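Local structure of receptor-like protein kinase ANXUR1 (6FIG) at residues A55-A60 against T86-S91; Q160-F165 against P241-P246; P351-F354 against Y359-S362. The protein is a receptor-like kinase whose malectin-like ectodomain probably takes part in cell-surface signalling during plant reproduction. All blocks are in the same frame, centred on the assembly; numbering follows the deposited sequence.

Interaction 1: residues A55-A60 against T86-S91; sequences ARIFTA and TGLNIS
Ile57 and Leu88 meet through single methyls: CG2 of Ile57 lies 3.8 Å from CD1 of Leu88, and the two side chains run past each other in opposite directions. In Ile57 a chi1 of -49° sets CG1 beside the backbone N and anti to the carbonyl carbon, which leaves CG2 anti to the N and turned to Leu88. CG1 borders on Thr86, with 4.5 Å between Ile57 CG1 and Thr86 OG1, a distance of grazing contact. No hydrogen bond joins the segments, and the hydroxyl of Thr86 is hydrogen-bonded to a residue just outside them.

Outward from this apolar touch, Ile57 is fixed by its strand. Its backbone is hydrogen-bonded to that of Ile35, and its side chain also packs on Ala37, Phe152 and Tyr85, so Leu88 covers only part of it. Farther along the loop, an Asx turn, in which Asn89 OD1 accepts from Ser91 N at 3.0 Å, shapes the entry to a short 3-10 segment, and Ile90 there rests on Phe152. Arg56, the residue before Ile57, is tied to Asp25 by a salt bridge. The arrangement is a loop laid on a sheet: residues 86-91, from the connection between strands 73-80 and 95-99, lean on strand 54-58, which runs between strands 35-38 and 151-161 in the beta-sandwich architecture of a malectin-like domain.

Interaction 2: residues Q160-F165 against P241-P246; sequences QMPELF and PVSIAP
Leu164 pushes both of its methyls against the turn formed by Ser243 and Ile244. CD2 of Leu164 meets CD1 of Ile244 at 3.8 Å, the two side chains sliding past one another in opposite directions, and CD1 of Leu164 lies 3.6 Å from the carbonyl oxygen of Ser243. The extended leucine chain (chi1 -66°, chi2 -179°) carries the fork straight out, so that one branch finds a methyl and the other a backbone carbonyl. Ile244 in turn meets it chiefly with its terminal CD1, which also lies 4.0 Å from Leu164 O. This is the close-packed, buried part.

Toward Pro162 the packing thins. This proline reaches Ser243 with the corner of its ring, its CG standing 3.9 Å from Ser243 OG. Ser243 was modelled in two conformers; in the one described here its hydroxyl is hydrogen-bonded to Asp134 of the second subunit, on which Pro241 and Val242 also pack, so this flank faces the partner molecule.

The turn itself is closed by a bond from Ile244 N to Pro241 O at 3.1 Å, while an inverse gamma turn centred on Glu163 bends the chain just before Leu164. No hydrogen bond passes between the segments. Arg283 satisfies Leu164 O and Arg209 satisfies Ser243 O, so the carbonyls bordering the leucine are held by arginines from elsewhere in the chain. The contact is therefore one of van der Waals packing, apolar between Leu164 and Ile244, with the polar atoms named here bonded to partners outside the two segments.

Interaction 3: residues P351-F354 against Y359-S362; sequences PSTF and YYDS
A proline packed on a peptide group, followed by a tyrosine ring edge laid along the backbone, joins the two ends of the connection between strands 344-351 and 363-372. These strands belong to different sheets, so the contact sits where the chain passes from one to the other, near the molecular surface and about 6 Å from a bound N-acetylglucosamine, measured from the side chain of Pro351.

Pro351 and Tyr360 carry the contact between them. CB and CG of Pro351 lie over the face of the peptide between Tyr360 and Asp361, with Pro351 CG 3.5 Å from Tyr360 C and Pro351 CB 3.8 Å from Tyr360 CB. The carbonyl of that peptide is taken by Asn263, which belongs to helix 260-264; the same helix also packs on Pro351 and Thr353.

With CG anti to the carbonyl carbon (chi1 -63°), the Tyr360 ring lies along residues 351-353. Ser352 O meets its edge close to the ring plane, 3.7 Å from CD1 of Tyr360, and CG2 of Thr353 approaches obliquely, 4.1 Å from CE1 of Tyr360. At the far end a water in the ring plane lies 2.7 Å from Tyr360 OH and donates to Thr353 O at 2.8 Å. An ST turn, with Phe354 N bonded to Ser352 OG (2.9 Å, 152°), shapes residues 352-354.

The chemistry is uneven. No direct hydrogen bond crosses the contact, so its polar link is the water. Ser352 O is buried here without a hydrogen-bonding partner, and the C-H edge of Tyr360, carrying a slight positive charge, can offer it at most weak electrostatic compensation.

The three contacts follow one another along the chain, each closing before the next opens, and all belong to the malectin-like ectodomain. Interactions 1 and 2 have centres 36 Å apart but share a strand system: strand 54-58, which carries the first, pairs with strand 151-161, whose end runs into the second. Interaction 2 lies nearest the middle of the chain, with its centre about 31 Å from that of interaction 3. Interactions 1 and 3 lie on opposite sides of the chain's centre, with their own centres about 55 Å apart. None touches another, so they are separate packing points spread across the ectodomain, and only interaction 2 also meets the second subunit.

Interaction 1: residues A55-A60 against T86-S91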
ATOM      1  N   ALA A  55      17.260   7.132  17.213  1.00 32.44           N
ATOM      2  CA  ALA A  55      17.551   5.754  17.554  1.00 30.96           C
ATOM      3  C   ALA A  55      17.011   5.431  18.915  1.00 30.88           C
ATOM      4  O   ALA A  55      16.703   6.319  19.704  1.00 31.63           O
ATOM      5  CB  ALA A  55      19.053   5.500  17.503  1.00 31.33           C
ATOM      6  N   ARG A  56      16.878   4.139  19.168  1.00 30.02           N
ATOM      7  CA  ARG A  56      16.733   3.636  20.511  1.00 30.65           C
ATOM      8  C   ARG A  56      18.066   2.968  20.852  1.00 30.52           C
ATOM      9  O   ARG A  56      18.623   2.254  20.024  1.00 29.20           O
ATOM     10  CB  ARG A  56      15.588   2.636  20.576  1.00 29.99           C
ATOM     11  CG  ARG A  56      15.280   2.198  21.990  1.00 31.08           C
ATOM     12  CD  ARG A  56      13.975   1.450  22.097  1.00 31.02           C
ATOM     13  NE  ARG A  56      12.828   2.315  21.833  1.00 31.74           N
ATOM     14  CZ  ARG A  56      12.299   3.195  22.678  1.00 33.77           C
ATOM     15  NH1 ARG A  56      12.800   3.396  23.897  1.00 35.04           N
ATOM     16  NH2 ARG A  56      11.239   3.895  22.277  1.00 35.21           N
ATOM     17  N   ILE A  57      18.538   3.168  22.076  1.00 31.83           N
ATOM     18  CA  ILE A  57      19.831   2.663  22.528  1.00 32.33           C
ATOM     19  C   ILE A  57      19.579   1.650  23.656  1.00 32.36           C
ATOM     20  O   ILE A  57      18.843   1.952  24.596  1.00 32.54           O
ATOM     21  CB  ILE A  57      20.717   3.799  23.081  1.00 35.08           C
ATOM     22  CG1 ILE A  57      20.774   5.005  22.118  1.00 35.75           C
ATOM     23  CG2 ILE A  57      22.131   3.290  23.359  1.00 36.21           C
ATOM     24  CD1 ILE A  57      21.360   4.718  20.760  1.00 35.89           C
ATOM     25  N   PHE A  58      20.182   0.462  23.534  1.00 30.91           N
ATOM     26  CA  PHE A  58      20.057  -0.620  24.508  1.00 30.72           C
ATOM     27  C   PHE A  58      21.413  -0.896  25.139  1.00 31.35           C
ATOM     28  O   PHE A  58      22.363  -1.231  24.439  1.00 30.93           O
ATOM     29  CB  PHE A  58      19.557  -1.916  23.840  1.00 30.29           C
ATOM     30  CG  PHE A  58      18.289  -1.759  23.058  1.00 29.91           C
ATOM     31  CD1 PHE A  58      17.115  -1.436  23.706  1.00 30.80           C
ATOM     32  CD2 PHE A  58      18.273  -1.963  21.678  1.00 29.69           C
ATOM     33  CE1 PHE A  58      15.925  -1.314  23.004  1.00 30.74           C
ATOM     34  CE2 PHE A  58      17.082  -1.833  20.966  1.00 29.17           C
ATOM     35  CZ  PHE A  58      15.917  -1.502  21.635  1.00 29.66           C
ATOM     36  N   THR A  59      21.504  -0.783  26.462  1.00 31.15           N
ATOM     37  CA  THR A  59      22.747  -1.142  27.175  1.00 32.42           C
ATOM     38  C   THR A  59      22.663  -2.490  27.885  1.00 32.11           C
ATOM     39  O   THR A  59      23.594  -2.889  28.571  1.00 33.66           O
ATOM     40  CB  THR A  59      23.167  -0.043  28.149  1.00 34.01           C
ATOM     41  OG1 THR A  59      22.133   0.140  29.115  1.00 34.73           O
ATOM     42  CG2 THR A  59      23.392   1.251  27.396  1.00 34.23           C
ATOM     43  N   ALA A  60      21.539  -3.166  27.695  1.00 31.32           N
ATOM     44  CA  ALA A  60      21.331  -4.541  28.138  1.00 31.83           C
ATOM     45  C   ALA A  60      20.278  -5.123  27.186  1.00 30.50           C
ATOM     46  O   ALA A  60      19.710  -4.386  26.372  1.00 29.78           O
ATOM     47  CB  ALA A  60      20.878  -4.570  29.602  1.00 32.91           C
ATOM     48  N   THR A  86      23.861   9.916  22.680  1.00 45.18           N
ATOM     49  CA  THR A  86      23.952  10.112  24.146  1.00 47.16           C
ATOM     50  C   THR A  86      25.387  10.019  24.688  1.00 48.60           C
ATOM     51  O   THR A  86      25.635   9.431  25.746  1.00 49.11           O
ATOM     52  CB  THR A  86      22.987   9.151  24.882  1.00 46.64           C
ATOM     53  OG1 THR A  86      23.300   7.781  24.573  1.00 47.29           O
ATOM     54  CG2 THR A  86      21.555   9.411  24.417  1.00 46.20           C
ATOM     55  N   GLY A  87      26.325  10.614  23.949  1.00 49.11           N
ATOM     56  CA  GLY A  87      27.743  10.612  24.314  1.00 49.94           C
ATOM     57  C   GLY A  87      28.500   9.297  24.171  1.00 48.47           C
ATOM     58  O   GLY A  87      29.681   9.239  24.512  1.00 49.72           O
ATOM     59  N   LEU A  88      27.857   8.243  23.662  1.00 46.44           N
ATOM     60  CA  LEU A  88      28.511   6.940  23.555  1.00 46.17           C
ATOM     61  C   LEU A  88      29.394   6.896  22.311  1.00 47.08           C
ATOM     62  O   LEU A  88      29.115   7.571  21.339  1.00 47.72           O
ATOM     63  CB  LEU A  88      27.483   5.805  23.512  1.00 44.15           C
ATOM     64  CG  LEU A  88      26.603   5.612  24.746  1.00 44.07           C
ATOM     65  CD1 LEU A  88      25.525   4.580  24.465  1.00 42.63           C
ATOM     66  CD2 LEU A  88      27.449   5.202  25.951  1.00 45.40           C
ATOM     67  N   ASN A  89      30.454   6.097  22.376  1.00 48.12           N
ATOM     68  CA  ASN A  89      31.388   5.896  21.266  1.00 49.03           C
ATOM     69  C   ASN A  89      30.806   4.771  20.412  1.00 46.39           C
ATOM     70  O   ASN A  89      30.803   3.623  20.841  1.00 45.56           O
ATOM     71  CB  ASN A  89      32.790   5.531  21.814  1.00 51.36           C
ATOM     72  CG  ASN A  89      33.856   5.377  20.725  1.00 52.43           C
ATOM     73  OD1 ASN A  89      33.557   5.179  19.557  1.00 51.48           O
ATOM     74  ND2 ASN A  89      35.127   5.471  21.129  1.00 56.00           N
ATOM     75  N   ILE A  90      30.342   5.099  19.207  1.00 45.33           N
ATOM     76  CA  ILE A  90      29.746   4.106  18.291  1.00 43.99           C
ATOM     77  C   ILE A  90      30.684   2.935  17.950  1.00 43.93           C
ATOM     78  O   ILE A  90      30.215   1.848  17.648  1.00 42.05           O
ATOM     79  CB  ILE A  90      29.212   4.785  16.997  1.00 43.66           C
ATOM     80  CG1 ILE A  90      28.144   3.928  16.299  1.00 41.61           C
ATOM     81  CG2 ILE A  90      30.350   5.154  16.047  1.00 45.40           C
ATOM     82  CD1 ILE A  90      26.878   3.732  17.101  1.00 40.28           C
ATOM     83  N   SER A  91      31.999   3.144  18.015  1.00 46.41           N
ATOM     84  CA  SER A  91      32.966   2.047  17.839  1.00 47.13           C
ATOM     85  C   SER A  91      32.889   0.949  18.909  1.00 46.59           C
ATOM     86  O   SER A  91      33.418  -0.139  18.699  1.00 47.88           O
ATOM     87  CB  SER A  91      34.401   2.582  17.774  1.00 50.16           C
ATOM     88  OG  SER A  91      34.566   3.412  16.641  1.00 52.08           O
TER

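Interaction 2: residues Q160-F165 against P241-P246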
ATOM      1  N   GLN A 160       4.329  -8.401   5.757  1.00 21.94           N
ATOM      2  CA  GLN A 160       3.859  -9.696   5.264  1.00 22.88           C
ATOM      3  C   GLN A 160       4.127  -9.805   3.760  1.00 23.31           C
ATOM      4  O   GLN A 160       3.881  -8.853   3.019  1.00 24.00           O
ATOM      5  CB  GLN A 160       2.367  -9.869   5.523  1.00 24.78           C
ATOM      6  CG  GLN A 160       1.900 -11.291   5.322  1.00 25.83           C
ATOM      7  CD  GLN A 160       0.438 -11.459   5.596  1.00 28.08           C
ATOM      8  OE1 GLN A 160      -0.014 -11.266   6.734  1.00 30.86           O
ATOM      9  NE2 GLN A 160      -0.312 -11.837   4.569  1.00 29.20           N
ATOM     10  N   MET A 161       4.645 -10.947   3.298  1.00 22.58           N
ATOM     11  CA  MET A 161       4.975 -11.115   1.878  1.00 22.95           C
ATOM     12  C   MET A 161       4.526 -12.473   1.395  1.00 23.10           C
ATOM     13  O   MET A 161       4.391 -13.390   2.169  1.00 22.96           O
ATOM     14  CB  MET A 161       6.456 -10.903   1.600  1.00 23.14           C
ATOM     15  CG  MET A 161       7.348 -11.968   2.199  1.00 23.72           C
ATOM     16  SD  MET A 161       9.055 -11.769   1.770  1.00 24.28           S
ATOM     17  CE  MET A 161       9.054 -12.276   0.063  1.00 25.77           C
ATOM     18  N   PRO A 162       4.261 -12.597   0.094  1.00 23.46           N
ATOM     19  CA  PRO A 162       3.962 -13.916  -0.447  1.00 23.35           C
ATOM     20  C   PRO A 162       5.178 -14.866  -0.428  1.00 21.85           C
ATOM     21  O   PRO A 162       6.330 -14.459  -0.209  1.00 21.00           O
ATOM     22  CB  PRO A 162       3.566 -13.620  -1.921  1.00 24.45           C
ATOM     23  CG  PRO A 162       3.341 -12.146  -1.985  1.00 25.08           C
ATOM     24  CD  PRO A 162       4.229 -11.548  -0.941  1.00 24.40           C
ATOM     25  N   GLU A 163       4.878 -16.137  -0.652  1.00 23.03           N
ATOM     26  CA  GLU A 163       5.923 -17.154  -0.758  1.00 22.98           C
ATOM     27  C   GLU A 163       6.582 -17.079  -2.126  1.00 23.15           C
ATOM     28  O   GLU A 163       6.212 -17.788  -3.053  1.00 23.65           O
ATOM     29  CB  GLU A 163       5.339 -18.543  -0.509  1.00 24.54           C
ATOM     30  CG  GLU A 163       4.832 -18.713   0.909  1.00 26.02           C
ATOM     31  CD  GLU A 163       5.929 -18.873   1.955  1.00 26.30           C
ATOM     32  OE1 GLU A 163       7.140 -18.893   1.637  1.00 26.37           O
ATOM     33  OE2 GLU A 163       5.550 -18.996   3.136  1.00 28.31           O
ATOM     34  N   LEU A 164       7.566 -16.203  -2.238  1.00 21.52           N
ATOM     35  CA  LEU A 164       8.181 -15.911  -3.525  1.00 22.42           C
ATOM     36  C   LEU A 164       9.390 -16.795  -3.806  1.00 23.49           C
ATOM     37  O   LEU A 164      10.041 -16.605  -4.836  1.00 23.47           O
ATOM     38  CB  LEU A 164       8.592 -14.452  -3.598  1.00 22.60           C
ATOM     39  CG  LEU A 164       7.386 -13.493  -3.577  1.00 23.79           C
ATOM     40  CD1 LEU A 164       7.910 -12.070  -3.678  1.00 25.23           C
ATOM     41  CD2 LEU A 164       6.394 -13.799  -4.669  1.00 25.74           C
ATOM     42  N   PHE A 165       9.682 -17.747  -2.906  1.00 23.57           N
ATOM     43  CA  PHE A 165      10.868 -18.605  -3.003  1.00 24.02           C
ATOM     44  C   PHE A 165      10.444 -20.052  -3.125  1.00 24.99           C
ATOM     45  O   PHE A 165       9.519 -20.502  -2.470  1.00 24.74           O
ATOM     46  CB  PHE A 165      11.749 -18.432  -1.766  1.00 25.17           C
ATOM     47  CG  PHE A 165      12.160 -17.001  -1.536  1.00 25.91           C
ATOM     48  CD1 PHE A 165      13.116 -16.416  -2.351  1.00 27.88           C
ATOM     49  CD2 PHE A 165      11.527 -16.228  -0.580  1.00 26.44           C
ATOM     50  CE1 PHE A 165      13.497 -15.081  -2.162  1.00 28.31           C
ATOM     51  CE2 PHE A 165      11.891 -14.907  -0.377  1.00 26.84           C
ATOM     52  CZ  PHE A 165      12.869 -14.322  -1.178  1.00 27.76           C
ATOM     53  N   PRO A 241       3.625 -14.278 -10.593  1.00 28.13           N
ATOM     54  CA  PRO A 241       3.102 -13.230  -9.730  1.00 27.70           C
ATOM     55  C   PRO A 241       3.763 -11.879  -9.962  1.00 25.45           C
ATOM     56  O   PRO A 241       4.975 -11.800 -10.076  1.00 23.56           O
ATOM     57  CB  PRO A 241       3.424 -13.740  -8.306  1.00 27.92           C
ATOM     58  CG  PRO A 241       3.495 -15.227  -8.473  1.00 28.84           C
ATOM     59  CD  PRO A 241       4.123 -15.430  -9.813  1.00 28.56           C
ATOM     60  N   VAL A 242       2.955 -10.817 -10.002  1.00 25.63           N
ATOM     61  CA  VAL A 242       3.520  -9.476 -10.172  1.00 25.19           C
ATOM     62  C   VAL A 242       4.410  -9.082  -9.002  1.00 24.04           C
ATOM     63  O   VAL A 242       5.310  -8.280  -9.178  1.00 24.03           O
ATOM     64  CB  VAL A 242       2.460  -8.360 -10.457  1.00 27.11           C
ATOM     65  CG1 VAL A 242       1.688  -8.682 -11.728  1.00 28.37           C
ATOM     66  CG2 VAL A 242       1.565  -8.094  -9.292  1.00 28.96           C
ATOM     67  N   SER A 243       4.185  -9.678  -7.817  1.00 23.63           N
ATOM     68  CA  SER A 243       5.047  -9.456  -6.658  0.68 22.99           C
ATOM     69  C   SER A 243       6.490  -9.891  -6.845  1.00 21.71           C
ATOM     70  O   SER A 243       7.364  -9.471  -6.080  1.00 21.98           O
ATOM     71  CB  SER A 243       4.516 -10.174  -5.405  0.68 22.94           C
ATOM     72  OG  SER A 243       3.242  -9.710  -5.062  0.68 24.43           O
ATOM     73  N   ILE A 244       6.775 -10.741  -7.853  1.00 21.50           N
ATOM     74  CA  ILE A 244       8.144 -11.166  -8.083  1.00 20.92           C
ATOM     75  C   ILE A 244       9.056  -9.968  -8.334  1.00 20.38           C
ATOM     76  O   ILE A 244      10.121  -9.862  -7.751  1.00 20.84           O
ATOM     77  CB  ILE A 244       8.232 -12.205  -9.230  1.00 21.07           C
ATOM     78  CG1 ILE A 244       7.680 -13.567  -8.754  1.00 21.79           C
ATOM     79  CG2 ILE A 244       9.624 -12.328  -9.776  1.00 20.96           C
ATOM     80  CD1 ILE A 244       8.564 -14.313  -7.757  1.00 21.84           C
ATOM     81  N   ALA A 245       8.610  -9.052  -9.188  1.00 20.41           N
ATOM     82  CA  ALA A 245       9.403  -7.847  -9.496  1.00 20.35           C
ATOM     83  C   ALA A 245       8.519  -6.897 -10.290  1.00 20.60           C
ATOM     84  O   ALA A 245       7.660  -7.347 -11.045  1.00 22.16           O
ATOM     85  CB  ALA A 245      10.630  -8.197 -10.310  1.00 20.45           C
ATOM     86  N   PRO A 246       8.725  -5.589 -10.125  1.00 21.31           N
ATOM     87  CA  PRO A 246       7.915  -4.628 -10.838  1.00 22.59           C
ATOM     88  C   PRO A 246       8.221  -4.552 -12.324  1.00 23.03           C
ATOM     89  O   PRO A 246       9.313  -4.938 -12.794  1.00 22.79           O
ATOM     90  CB  PRO A 246       8.257  -3.297 -10.149  1.00 23.15           C
ATOM     91  CG  PRO A 246       9.614  -3.498  -9.621  1.00 22.11           C
ATOM     92  CD  PRO A 246       9.693  -4.940  -9.233  1.00 20.72           C
TER

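Interaction 3: residues P351-F354 against Y359-S362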
ATOM      1  N   PRO A 351      28.045 -15.073 -25.296  1.00 24.97           N
ATOM      2  CA  PRO A 351      27.163 -15.779 -26.229  1.00 24.64           C
ATOM      3  C   PRO A 351      27.526 -17.254 -26.367  1.00 24.95           C
ATOM      4  O   PRO A 351      28.692 -17.630 -26.238  1.00 25.63           O
ATOM      5  CB  PRO A 351      27.428 -15.070 -27.577  1.00 25.76           C
ATOM      6  CG  PRO A 351      28.087 -13.786 -27.206  1.00 26.15           C
ATOM      7  CD  PRO A 351      28.895 -14.103 -26.006  1.00 26.24           C
ATOM      8  N   SER A 352      26.509 -18.061 -26.659  1.00 24.72           N
ATOM      9  CA  SER A 352      26.715 -19.457 -27.004  1.00 25.91           C
ATOM     10  C   SER A 352      26.800 -19.550 -28.523  1.00 26.68           C
ATOM     11  O   SER A 352      26.115 -18.818 -29.249  1.00 26.43           O
ATOM     12  CB  SER A 352      25.548 -20.309 -26.507  1.00 25.13           C
ATOM     13  OG  SER A 352      25.658 -21.654 -26.964  1.00 26.65           O
ATOM     14  N   THR A 353      27.627 -20.466 -28.998  1.00 28.46           N
ATOM     15  CA  THR A 353      27.621 -20.805 -30.414  1.00 29.40           C
ATOM     16  C   THR A 353      26.719 -22.008 -30.719  1.00 30.25           C
ATOM     17  O   THR A 353      26.545 -22.369 -31.904  1.00 30.67           O
ATOM     18  CB  THR A 353      29.037 -21.082 -30.929  1.00 31.02           C
ATOM     19  OG1 THR A 353      29.649 -22.091 -30.119  1.00 31.64           O
ATOM     20  CG2 THR A 353      29.868 -19.799 -30.895  1.00 31.23           C
ATOM     21  N   PHE A 354      26.183 -22.646 -29.680  1.00 29.64           N
ATOM     22  CA  PHE A 354      25.390 -23.848 -29.862  1.00 31.39           C
ATOM     23  C   PHE A 354      24.127 -23.557 -30.668  1.00 31.08           C
ATOM     24  O   PHE A 354      23.387 -22.638 -30.350  1.00 30.18           O
ATOM     25  CB  PHE A 354      25.013 -24.462 -28.521  1.00 32.00           C
ATOM     26  CG  PHE A 354      24.197 -25.719 -28.649  1.00 33.46           C
ATOM     27  CD1 PHE A 354      22.825 -25.696 -28.405  1.00 32.98           C
ATOM     28  CD2 PHE A 354      24.795 -26.911 -29.057  1.00 35.66           C
ATOM     29  CE1 PHE A 354      22.066 -26.856 -28.551  1.00 34.42           C
ATOM     30  CE2 PHE A 354      24.041 -28.074 -29.200  1.00 36.52           C
ATOM     31  CZ  PHE A 354      22.679 -28.042 -28.937  1.00 35.60           C
ATOM     32  N   TYR A 359      22.029 -14.100 -33.602  1.00 27.79           N
ATOM     33  CA  TYR A 359      22.953 -13.132 -33.056  1.00 28.14           C
ATOM     34  C   TYR A 359      23.836 -13.811 -32.025  1.00 26.48           C
ATOM     35  O   TYR A 359      23.518 -14.906 -31.538  1.00 25.94           O
ATOM     36  CB  TYR A 359      22.184 -11.991 -32.375  1.00 29.29           C
ATOM     37  CG  TYR A 359      21.282 -11.230 -33.306  1.00 31.26           C
ATOM     38  CD1 TYR A 359      21.803 -10.270 -34.161  1.00 34.57           C
ATOM     39  CD2 TYR A 359      19.895 -11.465 -33.336  1.00 32.07           C
ATOM     40  CE1 TYR A 359      20.984  -9.572 -35.038  1.00 36.28           C
ATOM     41  CE2 TYR A 359      19.061 -10.757 -34.199  1.00 33.80           C
ATOM     42  CZ  TYR A 359      19.613  -9.808 -35.046  1.00 36.22           C
ATOM     43  OH  TYR A 359      18.840  -9.076 -35.931  1.00 38.64           O
ATOM     44  N   TYR A 360      24.921 -13.142 -31.675  1.00 26.01           N
ATOM     45  CA  TYR A 360      25.823 -13.581 -30.620  1.00 25.98           C
ATOM     46  C   TYR A 360      25.825 -12.497 -29.552  1.00 25.86           C
ATOM     47  O   TYR A 360      26.525 -11.502 -29.668  1.00 26.96           O
ATOM     48  CB  TYR A 360      27.209 -13.859 -31.163  1.00 27.01           C
ATOM     49  CG  TYR A 360      27.201 -14.990 -32.162  1.00 27.62           C
ATOM     50  CD1 TYR A 360      27.072 -16.308 -31.729  1.00 27.33           C
ATOM     51  CD2 TYR A 360      27.280 -14.749 -33.532  1.00 28.95           C
ATOM     52  CE1 TYR A 360      27.050 -17.358 -32.632  1.00 28.28           C
ATOM     53  CE2 TYR A 360      27.268 -15.806 -34.440  1.00 29.38           C
ATOM     54  CZ  TYR A 360      27.136 -17.103 -33.962  1.00 29.06           C
ATOM     55  OH  TYR A 360      27.105 -18.163 -34.844  1.00 30.24           O
ATOM     56  N   ASP A 361      24.988 -12.691 -28.541  1.00 25.02           N
ATOM     57  CA  ASP A 361      24.728 -11.652 -27.528  1.00 25.50           C
ATOM     58  C   ASP A 361      24.243 -12.332 -26.260  1.00 24.29           C
ATOM     59  O   ASP A 361      24.005 -13.545 -26.228  1.00 23.37           O
ATOM     60  CB  ASP A 361      23.668 -10.678 -28.086  1.00 26.22           C
ATOM     61  CG  ASP A 361      23.653  -9.289 -27.389  1.00 26.97           C
ATOM     62  OD1 ASP A 361      24.504  -8.998 -26.535  1.00 26.19           O
ATOM     63  OD2 ASP A 361      22.742  -8.488 -27.739  1.00 28.42           O
ATOM     64  N   SER A 362      24.118 -11.539 -25.205  1.00 23.60           N
ATOM     65  CA  SER A 362      23.540 -12.006 -23.946  0.79 23.02           C
ATOM     66  C   SER A 362      22.862 -10.816 -23.287  1.00 22.88           C
ATOM     67  O   SER A 362      23.164  -9.671 -23.602  1.00 23.75           O
ATOM     68  CB  SER A 362      24.614 -12.577 -23.034  0.79 23.07           C
ATOM     69  OG  SER A 362      25.579 -11.598 -22.697  0.79 23.66           O
TER
HETATM   70  O   HOH W   1      27.319 -20.758 -34.039  1.00 31.80           O